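Long-range contacts in cell division control protein 11 (Saccharomyces cerevisiae, PDB 5AR1), which acts as a septin GTPase subunit, assembling with other septins into the collar of filaments at the yeast mother-bud neck for cytokinesis: residues A[116-126]-A[288-297]; A[171-179]-A[228-236]. All blocks are in the same frame, centred on the assembly; numbering follows the deposited sequence.

Interaction 1. Residues A[116-126]-A[288-297]; sequences RHQYDEILLEE and THEILYERYR
Three tyrosines, Tyr-119, Tyr-293 and Tyr-296, dock helix 109-125 of the septin GTPase domain on the last modelled helix, 292-300, and the end of helix 274-290 before it, with the axes of 116-125 and 292-297 crossing at 75°. Tyr-119 is a knob in a hole made by Thr-288, Leu-292, Tyr-293 and Tyr-296. The Tyr-119 and Tyr-293 side chains pass each other in opposite directions, with Tyr-293 CB at the edge of the Tyr-119 ring, in its plane, and CD1 of Tyr-119 3.6 Å from CD1 of Tyr-293. The phenol oxygen of Tyr-119 reaches Thr-288, OH to CB 3.6 Å, and also forms a weak hydrogen bond to Leu-168 O. Tyr-296 extends the other way, across helix 116-125: with CG anti to the backbone N (chi1 -176°), its OH donates to Asp-120 OD1 at 2.7 Å, meeting the oxygen from above the carboxylate plane. The ring lies against the stem of Tyr-119, CD2 to CB 3.6 Å, and the two rings are inclined at 52°. Arg-116 crosses the Tyr-296 side chain near its outer end, CG to CE1 3.7 Å. A phenylalanine here would probably leave the Asp-120 carboxylate without its phenolic donor. Tyr-293 reaches one turn further along the helix, where its OH is 3.5 Å from Ile-122 CG1 and Leu-123 CB also touches it. Leu-123 CD1 meets the aliphatic part of Arg-297, CG, at 3.8 Å. Beyond these helices, Arg-139 makes a cation-pi contact with Tyr-293 and touches Ile-122. Thr-288 packs on His-141 and Asn-170, and Leu-292 on Asn-170, so the contact lies at the starting ends of the parallel strands 142-147 and 171-175.

Interaction 2. Residues A[171-179]-A[228-236]; sequences IIPVISKSD and LLPFAIIGS
Val-174 and Phe-231 are bridged through their backbones, and the peptide groups beside Val-174 supply the polar atoms. Ile-175 N donates to Phe-231 O at 2.9 Å, with a fairly straight angle of 153° and the donor tilted 31° from the carbonyl plane. The return bond, Phe-231 N to Pro-173 O at 3.0 Å, is weak because it is strongly bent. Phe-231 O has further company: a weak bond from Ile-233 N, and a CA-H...O contact from Val-174 CA at 3.2 Å. The backbones of Ile-172 and Val-174 bond instead to strand 142-147, while Ile-175 N and the O of Pro-173, which lacks an N-H, turn to the loop 228-236.

Ile-172 brings CD1 to the edge of the Phe-231 ring, 3.6 Å from CD2, while Leu-229 CD1 lies over the centre of one ring face. Pro-230, after a cis peptide bond, sets CB 3.8 Å from Ile-175 CD1, and both side chains rest on Lys-190 and Ile-193 of helix 183-199.

Ser-176 OG is hydrogen-bonded to Ile-147 O and Asn-148 OD1, one hydroxyl shared between two acceptors, and weakly to Ser-38 OG of the probable GTP site. Ser-178 OG lies 3.6 Å from Ala-232 CB, and Asp-179 OD2 lies 3.4 Å from Ile-234 CG2. Residues 176-179 are the predicted G4 motif, and Gly-235 probably contributes to GTP binding; residues 230-232 run beside the G4 strand in the place taken by the last sheet strand in Ras-like G domains, here reduced to one bridge, and probably lead into the G5 loop.

How the interactions relate
The two interactions lie on opposite sides of the centre of the chain, their own centres 29 Å apart, and do not touch, although their nearest atoms come within about 6 Å. Strand 171-175 connects them: Asn-170, just before it, packs against Thr-288 and Leu-292 of interaction 1, whereas its far end runs into the G4 residues of interaction 2. Interaction 2 holds Lys-177, Ser-178, Asp-179 and Gly-235 of the probable GTP site, and Ile-175 lies about 7 Å, side chain to side chain, from Ser-38 of the same site. Interaction 1 is remote from those residues and joins helix 109-125 to helices 274-290 and 292-300, which flank interaction 2 in sequence.

Interaction 1. Residues A[116-126]-A[288-297]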
loop_
_atom_site.group_PDB
_atom_site.type_symbol
_atom_site.label_atom_id
_atom_site.label_comp_id
_atom_site.label_asym_id
_atom_site.label_seq_id
_atom_site.Cartn_x
_atom_site.Cartn_y
_atom_site.Cartn_z
ATOM N N ARG A 116 -9.353 11.127 5.895
ATOM C CA ARG A 116 -10.394 12.100 5.543
ATOM C C ARG A 116 -10.013 13.519 5.960
ATOM O O ARG A 116 -10.248 14.466 5.207
ATOM C CB ARG A 116 -11.722 11.721 6.211
ATOM C CG ARG A 116 -12.755 11.125 5.278
ATOM C CD ARG A 116 -13.835 10.416 6.066
ATOM N NE ARG A 116 -13.910 8.994 5.723
ATOM C CZ ARG A 116 -14.601 8.085 6.408
ATOM N NH1 ARG A 116 -15.281 8.435 7.497
ATOM N NH2 ARG A 116 -14.611 6.816 6.015
ATOM N N HIS A 117 -9.418 13.655 7.153
ATOM C CA HIS A 117 -9.046 14.938 7.758
ATOM C C HIS A 117 -7.898 15.608 7.016
ATOM O O HIS A 117 -7.868 16.841 6.920
ATOM C CB HIS A 117 -8.777 14.814 9.282
ATOM C CG HIS A 117 -8.114 16.012 9.879
ATOM N ND1 HIS A 117 -8.802 17.200 10.055
ATOM C CD2 HIS A 117 -6.832 16.182 10.274
ATOM C CE1 HIS A 117 -7.929 18.044 10.583
ATOM N NE2 HIS A 117 -6.726 17.479 10.723
ATOM N N GLN A 118 -6.976 14.808 6.481
ATOM C CA GLN A 118 -5.866 15.346 5.716
ATOM C C GLN A 118 -6.398 15.943 4.415
ATOM O O GLN A 118 -5.976 17.036 4.023
ATOM C CB GLN A 118 -4.832 14.249 5.448
ATOM C CG GLN A 118 -4.034 13.848 6.688
ATOM C CD GLN A 118 -3.294 15.002 7.307
ATOM O OE1 GLN A 118 -2.706 15.850 6.622
ATOM N NE2 GLN A 118 -3.320 15.057 8.622
ATOM N N TYR A 119 -7.377 15.240 3.793
ATOM C CA TYR A 119 -8.070 15.653 2.575
ATOM C C TYR A 119 -9.002 16.816 2.900
ATOM O O TYR A 119 -9.301 17.611 2.013
ATOM C CB TYR A 119 -8.876 14.501 1.949
ATOM C CG TYR A 119 -8.073 13.430 1.243
ATOM C CD1 TYR A 119 -7.680 13.583 -0.083
ATOM C CD2 TYR A 119 -7.801 12.213 1.861
ATOM C CE1 TYR A 119 -6.985 12.576 -0.753
ATOM C CE2 TYR A 119 -7.092 11.208 1.209
ATOM C CZ TYR A 119 -6.698 11.388 -0.103
ATOM O OH TYR A 119 -6.003 10.396 -0.741
ATOM N N ASP A 120 -9.459 16.919 4.164
ATOM C CA ASP A 120 -10.318 18.021 4.622
ATOM C C ASP A 120 -9.543 19.333 4.736
ATOM O O ASP A 120 -10.046 20.358 4.280
ATOM C CB ASP A 120 -11.024 17.690 5.955
ATOM C CG ASP A 120 -12.299 16.865 5.827
ATOM O OD1 ASP A 120 -13.058 17.084 4.849
ATOM O OD2 ASP A 120 -12.555 16.022 6.718
ATOM N N GLU A 121 -8.312 19.295 5.304
ATOM C CA GLU A 121 -7.475 20.483 5.483
ATOM C C GLU A 121 -6.881 21.034 4.161
ATOM O O GLU A 121 -6.496 22.207 4.134
ATOM C CB GLU A 121 -6.395 20.316 6.577
ATOM C CG GLU A 121 -5.386 19.190 6.420
ATOM C CD GLU A 121 -4.305 19.129 7.491
ATOM O OE1 GLU A 121 -4.583 19.507 8.654
ATOM O OE2 GLU A 121 -3.182 18.678 7.167
ATOM N N ILE A 122 -6.844 20.241 3.069
ATOM C CA ILE A 122 -6.390 20.759 1.763
ATOM C C ILE A 122 -7.565 21.541 1.172
ATOM O O ILE A 122 -7.437 22.741 0.925
ATOM C CB ILE A 122 -5.760 19.702 0.780
ATOM C CG1 ILE A 122 -5.928 20.076 -0.715
ATOM C CG2 ILE A 122 -6.274 18.324 1.026
ATOM C CD1 ILE A 122 -4.824 20.900 -1.308
ATOM N N LEU A 123 -8.731 20.864 1.044
ATOM C CA LEU A 123 -10.005 21.392 0.558
ATOM C C LEU A 123 -10.383 22.666 1.317
ATOM O O LEU A 123 -11.003 23.563 0.740
ATOM C CB LEU A 123 -11.075 20.287 0.690
ATOM C CG LEU A 123 -12.567 20.613 0.520
ATOM C CD1 LEU A 123 -12.878 21.233 -0.851
ATOM C CD2 LEU A 123 -13.400 19.360 0.720
ATOM N N LEU A 124 -9.939 22.769 2.583
ATOM C CA LEU A 124 -10.131 23.941 3.444
ATOM C C LEU A 124 -9.239 25.091 2.983
ATOM O O LEU A 124 -9.735 26.207 2.828
ATOM C CB LEU A 124 -9.821 23.579 4.906
ATOM C CG LEU A 124 -9.955 24.665 5.955
ATOM C CD1 LEU A 124 -11.400 25.100 6.128
ATOM C CD2 LEU A 124 -9.390 24.175 7.257
ATOM N N GLU A 125 -7.930 24.807 2.764
ATOM C CA GLU A 125 -6.926 25.767 2.295
ATOM C C GLU A 125 -7.275 26.306 0.896
ATOM O O GLU A 125 -6.920 27.443 0.584
ATOM C CB GLU A 125 -5.524 25.137 2.305
ATOM C CG GLU A 125 -4.432 26.110 2.725
ATOM C CD GLU A 125 -2.986 25.696 2.500
ATOM O OE1 GLU A 125 -2.664 24.490 2.636
ATOM O OE2 GLU A 125 -2.165 26.604 2.232
ATOM N N GLU A 126 -8.013 25.511 0.087
ATOM C CA GLU A 126 -8.471 25.879 -1.259
ATOM C C GLU A 126 -9.799 26.701 -1.229
ATOM O O GLU A 126 -10.445 26.840 -2.269
ATOM C CB GLU A 126 -8.641 24.625 -2.152
ATOM C CG GLU A 126 -7.490 23.623 -2.147
ATOM C CD GLU A 126 -6.337 23.853 -3.107
ATOM O OE1 GLU A 126 -5.758 24.965 -3.091
ATOM O OE2 GLU A 126 -5.986 22.902 -3.848
ATOM N N THR A 288 -3.228 10.106 -5.760
ATOM C CA THR A 288 -4.050 10.586 -4.640
ATOM C C THR A 288 -4.482 12.032 -4.806
ATOM O O THR A 288 -5.498 12.394 -4.228
ATOM C CB THR A 288 -3.471 10.331 -3.237
ATOM O OG1 THR A 288 -2.383 11.218 -2.972
ATOM C CG2 THR A 288 -3.103 8.859 -2.992
ATOM N N HIS A 289 -3.759 12.842 -5.614
ATOM C CA HIS A 289 -4.115 14.241 -5.861
ATOM C C HIS A 289 -5.021 14.431 -7.082
ATOM O O HIS A 289 -6.036 15.126 -6.970
ATOM C CB HIS A 289 -2.875 15.144 -5.952
ATOM C CG HIS A 289 -3.214 16.595 -6.159
ATOM N ND1 HIS A 289 -4.023 17.292 -5.256
ATOM C CD2 HIS A 289 -2.854 17.437 -7.158
ATOM C CE1 HIS A 289 -4.109 18.532 -5.723
ATOM N NE2 HIS A 289 -3.424 18.671 -6.865
ATOM N N GLU A 290 -4.653 13.825 -8.237
ATOM C CA GLU A 290 -5.374 13.962 -9.503
ATOM C C GLU A 290 -6.782 13.298 -9.510
ATOM O O GLU A 290 -7.711 13.914 -10.044
ATOM C CB GLU A 290 -4.512 13.504 -10.709
ATOM C CG GLU A 290 -4.395 11.987 -10.902
ATOM C CD GLU A 290 -3.179 11.397 -11.606
ATOM O OE1 GLU A 290 -2.448 12.156 -12.285
ATOM O OE2 GLU A 290 -2.975 10.162 -11.501
ATOM N N ILE A 291 -6.962 12.102 -8.891
ATOM C CA ILE A 291 -8.263 11.406 -8.923
ATOM C C ILE A 291 -8.865 11.098 -7.518
ATOM O O ILE A 291 -10.060 11.346 -7.313
ATOM C CB ILE A 291 -8.197 10.137 -9.829
ATOM C CG1 ILE A 291 -9.381 9.164 -9.592
ATOM C CG2 ILE A 291 -6.856 9.425 -9.722
ATOM C CD1 ILE A 291 -9.610 8.108 -10.708
ATOM N N LEU A 292 -8.063 10.553 -6.583
ATOM C CA LEU A 292 -8.499 10.167 -5.224
ATOM C C LEU A 292 -9.003 11.319 -4.310
ATOM O O LEU A 292 -9.834 11.077 -3.428
ATOM C CB LEU A 292 -7.364 9.412 -4.536
ATOM C CG LEU A 292 -7.614 7.995 -4.105
ATOM C CD1 LEU A 292 -8.400 7.250 -5.122
ATOM C CD2 LEU A 292 -6.314 7.311 -3.787
ATOM N N TYR A 293 -8.458 12.540 -4.497
ATOM C CA TYR A 293 -8.846 13.745 -3.771
ATOM C C TYR A 293 -9.983 14.386 -4.549
ATOM O O TYR A 293 -10.867 15.007 -3.958
ATOM C CB TYR A 293 -7.653 14.712 -3.622
ATOM C CG TYR A 293 -8.021 16.146 -3.278
ATOM C CD1 TYR A 293 -8.459 16.491 -2.002
ATOM C CD2 TYR A 293 -7.901 17.160 -4.223
ATOM C CE1 TYR A 293 -8.791 17.808 -1.681
ATOM C CE2 TYR A 293 -8.227 18.479 -3.914
ATOM C CZ TYR A 293 -8.675 18.800 -2.642
ATOM O OH TYR A 293 -8.978 20.109 -2.340
ATOM N N GLU A 294 -9.964 14.216 -5.878
ATOM C CA GLU A 294 -10.976 14.742 -6.787
ATOM C C GLU A 294 -12.367 14.144 -6.514
ATOM O O GLU A 294 -13.365 14.858 -6.578
ATOM C CB GLU A 294 -10.523 14.511 -8.240
ATOM C CG GLU A 294 -10.466 15.777 -9.083
ATOM C CD GLU A 294 -10.071 17.068 -8.383
ATOM O OE1 GLU A 294 -8.897 17.192 -7.962
ATOM O OE2 GLU A 294 -10.942 17.957 -8.259
ATOM N N ARG A 295 -12.411 12.839 -6.176
ATOM C CA ARG A 295 -13.625 12.092 -5.848
ATOM C C ARG A 295 -14.156 12.548 -4.495
ATOM O O ARG A 295 -15.372 12.615 -4.309
ATOM C CB ARG A 295 -13.331 10.580 -5.819
ATOM C CG ARG A 295 -14.586 9.709 -5.876
ATOM C CD ARG A 295 -14.291 8.224 -5.817
ATOM N NE ARG A 295 -13.518 7.770 -6.977
ATOM C CZ ARG A 295 -12.336 7.166 -6.903
ATOM N NH1 ARG A 295 -11.787 6.906 -5.722
ATOM N NH2 ARG A 295 -11.702 6.800 -8.008
ATOM N N TYR A 296 -13.240 12.844 -3.549
ATOM C CA TYR A 296 -13.588 13.305 -2.205
ATOM C C TYR A 296 -14.070 14.754 -2.229
ATOM O O TYR A 296 -14.947 15.109 -1.445
ATOM C CB TYR A 296 -12.411 13.121 -1.227
ATOM C CG TYR A 296 -12.732 13.500 0.206
ATOM C CD1 TYR A 296 -13.520 12.679 1.006
ATOM C CD2 TYR A 296 -12.237 14.673 0.764
ATOM C CE1 TYR A 296 -13.809 13.015 2.326
ATOM C CE2 TYR A 296 -12.509 15.016 2.088
ATOM C CZ TYR A 296 -13.293 14.181 2.867
ATOM O OH TYR A 296 -13.585 14.526 4.166
ATOM N N ARG A 297 -13.491 15.579 -3.125
ATOM C CA ARG A 297 -13.832 16.989 -3.321
ATOM C C ARG A 297 -15.233 17.083 -3.918
ATOM O O ARG A 297 -16.041 17.884 -3.451
ATOM C CB ARG A 297 -12.819 17.649 -4.272
ATOM C CG ARG A 297 -12.551 19.116 -3.999
ATOM C CD ARG A 297 -12.164 19.842 -5.269
ATOM N NE ARG A 297 -13.335 20.430 -5.926
ATOM C CZ ARG A 297 -13.991 19.877 -6.942
ATOM N NH1 ARG A 297 -13.593 18.716 -7.450
ATOM N NH2 ARG A 297 -15.048 20.486 -7.467
#

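Interaction 2. Residues A[171-179]-A[228-236]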
loop_
_atom_site.group_PDB
_atom_site.type_symbol
_atom_site.label_atom_id
_atom_site.label_comp_id
_atom_site.label_asym_id
_atom_site.label_seq_id
_atom_site.Cartn_x
_atom_site.Cartn_y
_atom_site.Cartn_z
ATOM N N ILE A 171 -4.485 1.681 -1.599
ATOM C CA ILE A 171 -4.116 0.491 -0.816
ATOM C C ILE A 171 -3.295 -0.499 -1.630
ATOM O O ILE A 171 -3.752 -0.943 -2.679
ATOM C CB ILE A 171 -5.346 -0.182 -0.112
ATOM C CG1 ILE A 171 -5.852 0.704 1.062
ATOM C CG2 ILE A 171 -5.021 -1.619 0.381
ATOM C CD1 ILE A 171 -7.210 0.428 1.532
ATOM N N ILE A 172 -2.099 -0.856 -1.135
ATOM C CA ILE A 172 -1.257 -1.877 -1.776
ATOM C C ILE A 172 -1.097 -3.074 -0.772
ATOM O O ILE A 172 -0.593 -2.877 0.335
ATOM C CB ILE A 172 0.074 -1.342 -2.434
ATOM C CG1 ILE A 172 1.142 -0.922 -1.432
ATOM C CG2 ILE A 172 -0.173 -0.193 -3.413
ATOM C CD1 ILE A 172 2.289 -1.844 -1.447
ATOM N N PRO A 173 -1.639 -4.281 -1.069
ATOM C CA PRO A 173 -1.570 -5.380 -0.079
ATOM C C PRO A 173 -0.192 -6.023 0.095
ATOM O O PRO A 173 0.489 -6.302 -0.894
ATOM C CB PRO A 173 -2.612 -6.374 -0.587
ATOM C CG PRO A 173 -2.638 -6.165 -2.053
ATOM C CD PRO A 173 -2.316 -4.721 -2.309
ATOM N N VAL A 174 0.233 -6.207 1.361
ATOM C CA VAL A 174 1.519 -6.819 1.708
ATOM C C VAL A 174 1.288 -8.003 2.621
ATOM O O VAL A 174 0.226 -8.096 3.223
ATOM C CB VAL A 174 2.627 -5.857 2.235
ATOM C CG1 VAL A 174 2.932 -4.741 1.242
ATOM C CG2 VAL A 174 2.278 -5.279 3.589
ATOM N N ILE A 175 2.253 -8.928 2.687
ATOM C CA ILE A 175 2.156 -10.133 3.501
ATOM C C ILE A 175 3.232 -10.133 4.576
ATOM O O ILE A 175 4.425 -10.149 4.268
ATOM C CB ILE A 175 2.142 -11.439 2.655
ATOM C CG1 ILE A 175 1.011 -11.420 1.601
ATOM C CG2 ILE A 175 2.021 -12.678 3.555
ATOM C CD1 ILE A 175 1.151 -12.469 0.464
ATOM N N SER A 176 2.791 -10.113 5.839
ATOM C CA SER A 176 3.643 -10.138 7.025
ATOM C C SER A 176 4.172 -11.557 7.273
ATOM O O SER A 176 3.618 -12.511 6.727
ATOM C CB SER A 176 2.846 -9.666 8.232
ATOM O OG SER A 176 1.624 -10.379 8.315
ATOM N N LYS A 177 5.253 -11.688 8.086
ATOM C CA LYS A 177 5.903 -12.958 8.460
ATOM C C LYS A 177 6.172 -13.891 7.248
ATOM O O LYS A 177 5.985 -15.109 7.342
ATOM C CB LYS A 177 5.096 -13.668 9.566
ATOM C CG LYS A 177 5.812 -13.766 10.906
ATOM C CD LYS A 177 4.968 -14.554 11.910
ATOM C CE LYS A 177 5.626 -14.698 13.259
ATOM N NZ LYS A 177 4.722 -15.355 14.237
ATOM N N SER A 178 6.607 -13.303 6.114
ATOM C CA SER A 178 6.880 -14.006 4.854
ATOM C C SER A 178 7.924 -15.117 4.993
ATOM O O SER A 178 7.762 -16.186 4.401
ATOM C CB SER A 178 7.312 -13.019 3.774
ATOM O OG SER A 178 6.474 -11.874 3.735
ATOM N N ASP A 179 8.975 -14.864 5.799
ATOM C CA ASP A 179 10.099 -15.770 6.067
ATOM C C ASP A 179 9.746 -16.986 6.949
ATOM O O ASP A 179 10.535 -17.932 7.005
ATOM C CB ASP A 179 11.305 -15.000 6.650
ATOM C CG ASP A 179 10.948 -13.805 7.519
ATOM O OD1 ASP A 179 10.347 -14.012 8.602
ATOM O OD2 ASP A 179 11.259 -12.663 7.114
ATOM N N LEU A 228 3.963 -9.578 -8.554
ATOM C CA LEU A 228 4.559 -9.740 -7.230
ATOM C C LEU A 228 3.558 -9.547 -6.092
ATOM O O LEU A 228 3.786 -10.018 -4.973
ATOM C CB LEU A 228 5.788 -8.826 -7.084
ATOM C CG LEU A 228 6.882 -8.991 -8.161
ATOM C CD1 LEU A 228 7.919 -7.891 -8.065
ATOM C CD2 LEU A 228 7.537 -10.343 -8.084
ATOM N N LEU A 229 2.428 -8.895 -6.402
ATOM C CA LEU A 229 1.322 -8.611 -5.487
ATOM C C LEU A 229 0.622 -9.876 -5.013
ATOM O O LEU A 229 0.348 -10.751 -5.857
ATOM C CB LEU A 229 0.293 -7.721 -6.202
ATOM C CG LEU A 229 0.021 -6.339 -5.675
ATOM C CD1 LEU A 229 1.180 -5.776 -4.869
ATOM C CD2 LEU A 229 -0.339 -5.432 -6.806
ATOM N N PRO A 230 0.249 -9.968 -3.702
ATOM C CA PRO A 230 0.538 -9.042 -2.591
ATOM C C PRO A 230 2.021 -9.102 -2.229
ATOM O O PRO A 230 2.560 -10.197 -2.066
ATOM C CB PRO A 230 -0.336 -9.578 -1.438
ATOM C CG PRO A 230 -1.245 -10.579 -2.045
ATOM C CD PRO A 230 -0.475 -11.145 -3.194
ATOM N N PHE A 231 2.695 -7.938 -2.142
ATOM C CA PHE A 231 4.125 -7.888 -1.856
ATOM C C PHE A 231 4.551 -8.612 -0.580
ATOM O O PHE A 231 4.078 -8.275 0.490
ATOM C CB PHE A 231 4.632 -6.438 -1.841
ATOM C CG PHE A 231 4.536 -5.686 -3.151
ATOM C CD1 PHE A 231 4.803 -6.323 -4.362
ATOM C CD2 PHE A 231 4.263 -4.318 -3.168
ATOM C CE1 PHE A 231 4.739 -5.620 -5.565
ATOM C CE2 PHE A 231 4.197 -3.614 -4.375
ATOM C CZ PHE A 231 4.431 -4.271 -5.564
ATOM N N ALA A 232 5.422 -9.618 -0.699
ATOM C CA ALA A 232 5.983 -10.307 0.463
ATOM C C ALA A 232 7.358 -9.663 0.592
ATOM O O ALA A 232 8.354 -10.181 0.078
ATOM C CB ALA A 232 6.097 -11.799 0.193
ATOM N N ILE A 233 7.366 -8.453 1.170
ATOM C CA ILE A 233 8.507 -7.545 1.294
ATOM C C ILE A 233 9.288 -7.794 2.612
ATOM O O ILE A 233 8.812 -7.435 3.679
ATOM C CB ILE A 233 7.997 -6.076 1.060
ATOM C CG1 ILE A 233 9.111 -5.032 1.136
ATOM C CG2 ILE A 233 6.825 -5.673 1.945
ATOM C CD1 ILE A 233 8.908 -3.845 0.095
ATOM N N ILE A 234 10.473 -8.448 2.520
ATOM C CA ILE A 234 11.324 -8.848 3.665
ATOM C C ILE A 234 12.844 -8.711 3.409
ATOM O O ILE A 234 13.258 -8.729 2.256
ATOM C CB ILE A 234 10.972 -10.297 4.148
ATOM C CG1 ILE A 234 10.622 -11.260 2.980
ATOM C CG2 ILE A 234 9.858 -10.285 5.209
ATOM C CD1 ILE A 234 11.795 -11.821 2.148
ATOM N N GLY A 235 13.647 -8.640 4.481
ATOM C CA GLY A 235 15.103 -8.496 4.418
ATOM C C GLY A 235 15.491 -7.051 4.176
ATOM O O GLY A 235 14.885 -6.160 4.777
ATOM N N SER A 236 16.484 -6.786 3.277
ATOM C CA SER A 236 16.872 -5.408 2.898
ATOM C C SER A 236 15.770 -4.927 1.927
ATOM O O SER A 236 15.940 -5.014 0.705
ATOM C CB SER A 236 18.250 -5.386 2.233
ATOM O OG SER A 236 18.539 -4.125 1.645
#